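Local coordinates for protein putative alpha-N-acetylgalactosaminidase (PDB 3CC1) that probably removes terminal alpha-linked N-acetylgalactosamine from glycoconjugates by hydrolysis, as a glycosidase with a TIM-barrel and a C-terminal beta-sandwich domain, at residues F349-E354 / K380-R385. Sequence-based numbering, arbitrary orientation.
Sequences FVYREE and KTLQFR. With SO4 (sulfate ion), chain F.
With chi1 at 75°, Tyr351 has its CG flanked by its own backbone N and C, and from there the ring runs out from strand 345-353 toward Gln383 on strand 380-384. Leu382 brings its CD2 to 3.9 Å from Tyr351 OH. The backbones stay well apart, the nearest CA pair, Tyr351 and Phe384, lying at 9.7 Å, so the tyrosine side chain bridges the gap. Its hydroxyl donates to Gln383 O at 2.7 Å. The evidence for a well-formed bond is directional: the angle at the acceptor is 147°, the donor lies in the carbonyl plane, and Gln383 O sits in turn at the ring edge, near the plane of the phenol. A water adds a second link, donating to Tyr351 OH at 3.0 Å and accepting from Gln383 N at 2.7 Å; its bond to Thr381 O, at 3.5 Å, is weak. The side-chain NE2 of Gln383 is bonded instead to Gln416 OE1. A phenylalanine in place of Tyr351 would probably leave Gln383 O without its hydroxyl donor and the water without one of its acceptors. Strand 345-353, at the edge of the larger antiparallel sheet within this chain, carries a classic beta bulge here, where Val350 and Tyr351 share Ala358 as their partner, while strand 380-384 pairs with 415-419. Leu372 packs against both Tyr351 and Leu382, and Ile264 of a second subunit also touches the tyrosine. Past the strand end, Glu354 N donates to sulfate O3 at 3.0 Å, and Phe230 N of a third subunit binds the same ion, which probably came from the crystallisation liquor. Hydroxyl and water thus satisfy main-chain polar atoms inside a largely buried junction, and the phenol makes the one direct hydrogen bond between these two segments, joining two sheets of the C-terminal beta-sandwich.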
loop_
_atom_site.group_PDB
_atom_site.type_symbol
_atom_site.label_atom_id
_atom_site.label_comp_id
_atom_site.label_asym_id
_atom_site.label_seq_id
_atom_site.Cartn_x
_atom_site.Cartn_y
_atom_site.Cartn_z
ATOM N N PHE A 349 -13.796 -14.923 -0.016
ATOM C CA PHE A 349 -12.892 -14.266 -0.950
ATOM C C PHE A 349 -12.023 -15.354 -1.627
ATOM O O PHE A 349 -11.479 -16.188 -0.943
ATOM C CB PHE A 349 -12.056 -13.242 -0.173
ATOM C CG PHE A 349 -10.911 -12.639 -0.957
ATOM C CD1 PHE A 349 -11.135 -11.873 -2.058
ATOM C CD2 PHE A 349 -9.619 -12.848 -0.569
ATOM C CE1 PHE A 349 -10.084 -11.333 -2.767
ATOM C CE2 PHE A 349 -8.577 -12.300 -1.284
ATOM C CZ PHE A 349 -8.827 -11.553 -2.398
ATOM N N VAL A 350 -11.919 -15.360 -2.962
ATOM C CA VAL A 350 -11.163 -16.417 -3.684
ATOM C C VAL A 350 -9.781 -15.932 -4.151
ATOM O O VAL A 350 -8.758 -16.568 -3.880
ATOM C CB VAL A 350 -12.005 -17.026 -4.852
ATOM C CG1 VAL A 350 -11.183 -17.972 -5.702
ATOM C CG2 VAL A 350 -13.262 -17.702 -4.294
ATOM N N TYR A 351 -9.732 -14.815 -4.847
ATOM C CA TYR A 351 -8.478 -14.295 -5.317
ATOM C C TYR A 351 -8.543 -12.816 -5.660
ATOM O O TYR A 351 -9.582 -12.246 -5.911
ATOM C CB TYR A 351 -7.900 -15.117 -6.517
ATOM C CG TYR A 351 -8.564 -14.924 -7.876
ATOM C CD1 TYR A 351 -8.526 -13.697 -8.535
ATOM C CD2 TYR A 351 -9.165 -15.970 -8.518
ATOM C CE1 TYR A 351 -9.123 -13.516 -9.766
ATOM C CE2 TYR A 351 -9.739 -15.811 -9.791
ATOM C CZ TYR A 351 -9.698 -14.579 -10.409
ATOM O OH TYR A 351 -10.220 -14.404 -11.672
ATOM N N ARG A 352 -7.389 -12.198 -5.583
ATOM C CA ARG A 352 -7.210 -10.917 -6.212
ATOM C C ARG A 352 -5.828 -10.816 -6.822
ATOM O O ARG A 352 -4.818 -11.080 -6.160
ATOM C CB ARG A 352 -7.396 -9.796 -5.201
ATOM C CG ARG A 352 -7.103 -8.460 -5.825
ATOM C CD ARG A 352 -7.616 -7.362 -4.925
ATOM N NE ARG A 352 -7.567 -6.061 -5.579
ATOM C CZ ARG A 352 -8.249 -4.995 -5.168
ATOM N NH1 ARG A 352 -9.086 -5.097 -4.159
ATOM N NH2 ARG A 352 -8.130 -3.840 -5.825
ATOM N N GLU A 353 -5.811 -10.438 -8.089
ATOM C CA GLU A 353 -4.591 -10.312 -8.823
ATOM C C GLU A 353 -4.736 -9.184 -9.811
ATOM O O GLU A 353 -5.558 -9.217 -10.719
ATOM C CB GLU A 353 -4.287 -11.660 -9.490
ATOM C CG GLU A 353 -2.863 -11.895 -9.761
ATOM C CD GLU A 353 -2.556 -13.268 -10.307
ATOM O OE1 GLU A 353 -2.403 -14.217 -9.501
ATOM O OE2 GLU A 353 -2.419 -13.389 -11.559
ATOM N N GLU A 354 -3.962 -8.139 -9.595
ATOM C CA GLU A 354 -3.920 -6.989 -10.527
ATOM C C GLU A 354 -5.322 -6.548 -10.960
ATOM O O GLU A 354 -5.657 -6.518 -12.182
ATOM C CB GLU A 354 -3.076 -7.355 -11.761
ATOM C CG GLU A 354 -1.849 -8.278 -11.434
ATOM C CD GLU A 354 -0.952 -8.618 -12.631
ATOM O OE1 GLU A 354 -0.229 -7.722 -13.113
ATOM O OE2 GLU A 354 -0.967 -9.790 -13.076
ATOM N N LYS A 380 -10.335 -6.468 -19.159
ATOM C CA LYS A 380 -9.467 -7.516 -18.693
ATOM C C LYS A 380 -10.185 -8.842 -18.886
ATOM O O LYS A 380 -11.416 -8.897 -18.909
ATOM C CB LYS A 380 -9.141 -7.323 -17.208
ATOM C CG LYS A 380 -8.204 -6.156 -16.867
ATOM C CD LYS A 380 -6.770 -6.628 -16.628
ATOM C CE LYS A 380 -5.713 -5.513 -16.829
ATOM N N THR A 381 -9.404 -9.909 -19.018
ATOM C CA THR A 381 -9.921 -11.270 -19.039
ATOM C C THR A 381 -9.815 -11.883 -17.682
ATOM O O THR A 381 -8.755 -11.966 -17.126
ATOM C CB THR A 381 -9.178 -12.133 -20.054
ATOM O OG1 THR A 381 -9.323 -11.488 -21.312
ATOM C CG2 THR A 381 -9.749 -13.600 -20.114
ATOM N N LEU A 382 -10.959 -12.269 -17.146
ATOM C CA LEU A 382 -11.011 -12.955 -15.856
ATOM C C LEU A 382 -11.088 -14.468 -16.033
ATOM O O LEU A 382 -11.810 -14.947 -16.875
ATOM C CB LEU A 382 -12.187 -12.435 -15.030
ATOM C CG LEU A 382 -11.540 -11.299 -14.230
ATOM C CD1 LEU A 382 -11.571 -10.006 -15.023
ATOM C CD2 LEU A 382 -12.155 -11.236 -12.942
ATOM N N GLN A 383 -10.315 -15.190 -15.227
ATOM C CA GLN A 383 -10.243 -16.642 -15.295
ATOM C C GLN A 383 -10.828 -17.251 -14.034
ATOM O O GLN A 383 -10.835 -16.650 -12.963
ATOM C CB GLN A 383 -8.804 -17.157 -15.357
ATOM C CG GLN A 383 -7.842 -16.484 -16.314
ATOM C CD GLN A 383 -7.775 -17.112 -17.704
ATOM O OE1 GLN A 383 -7.972 -18.337 -17.896
ATOM N NE2 GLN A 383 -7.458 -16.264 -18.699
ATOM N N PHE A 384 -11.225 -18.499 -14.167
ATOM C CA PHE A 384 -11.716 -19.237 -13.055
ATOM C C PHE A 384 -11.595 -20.729 -13.324
ATOM O O PHE A 384 -11.776 -21.181 -14.457
ATOM C CB PHE A 384 -13.160 -18.751 -12.772
ATOM C CG PHE A 384 -14.002 -19.753 -12.153
ATOM C CD1 PHE A 384 -13.863 -20.037 -10.834
ATOM C CD2 PHE A 384 -14.938 -20.396 -12.884
ATOM C CE1 PHE A 384 -14.622 -21.011 -10.266
ATOM C CE2 PHE A 384 -15.697 -21.367 -12.342
ATOM C CZ PHE A 384 -15.531 -21.692 -11.034
ATOM N N ARG A 385 -11.251 -21.486 -12.284
ATOM C CA ARG A 385 -11.223 -22.965 -12.341
ATOM C C ARG A 385 -11.983 -23.555 -11.178
ATOM O O ARG A 385 -12.060 -22.987 -10.082
ATOM C CB ARG A 385 -9.782 -23.514 -12.297
ATOM C CG ARG A 385 -8.840 -23.035 -13.368
ATOM C CD ARG A 385 -7.415 -23.640 -13.129
ATOM N NE ARG A 385 -7.017 -23.468 -11.745
ATOM C CZ ARG A 385 -6.400 -22.402 -11.242
ATOM N NH1 ARG A 385 -6.037 -21.400 -12.021
ATOM N NH2 ARG A 385 -6.196 -22.327 -9.947
HETATM S S SO4 F . -1.487 -7.617 -6.867
HETATM O O1 SO4 F . -1.048 -8.308 -5.642
HETATM O O2 SO4 F . -2.810 -7.019 -6.708
HETATM O O3 SO4 F . -1.535 -8.642 -7.922
HETATM O O4 SO4 F . -0.551 -6.538 -7.202
HETATM O O HOH W 1 -8.601 -13.451 -13.973
#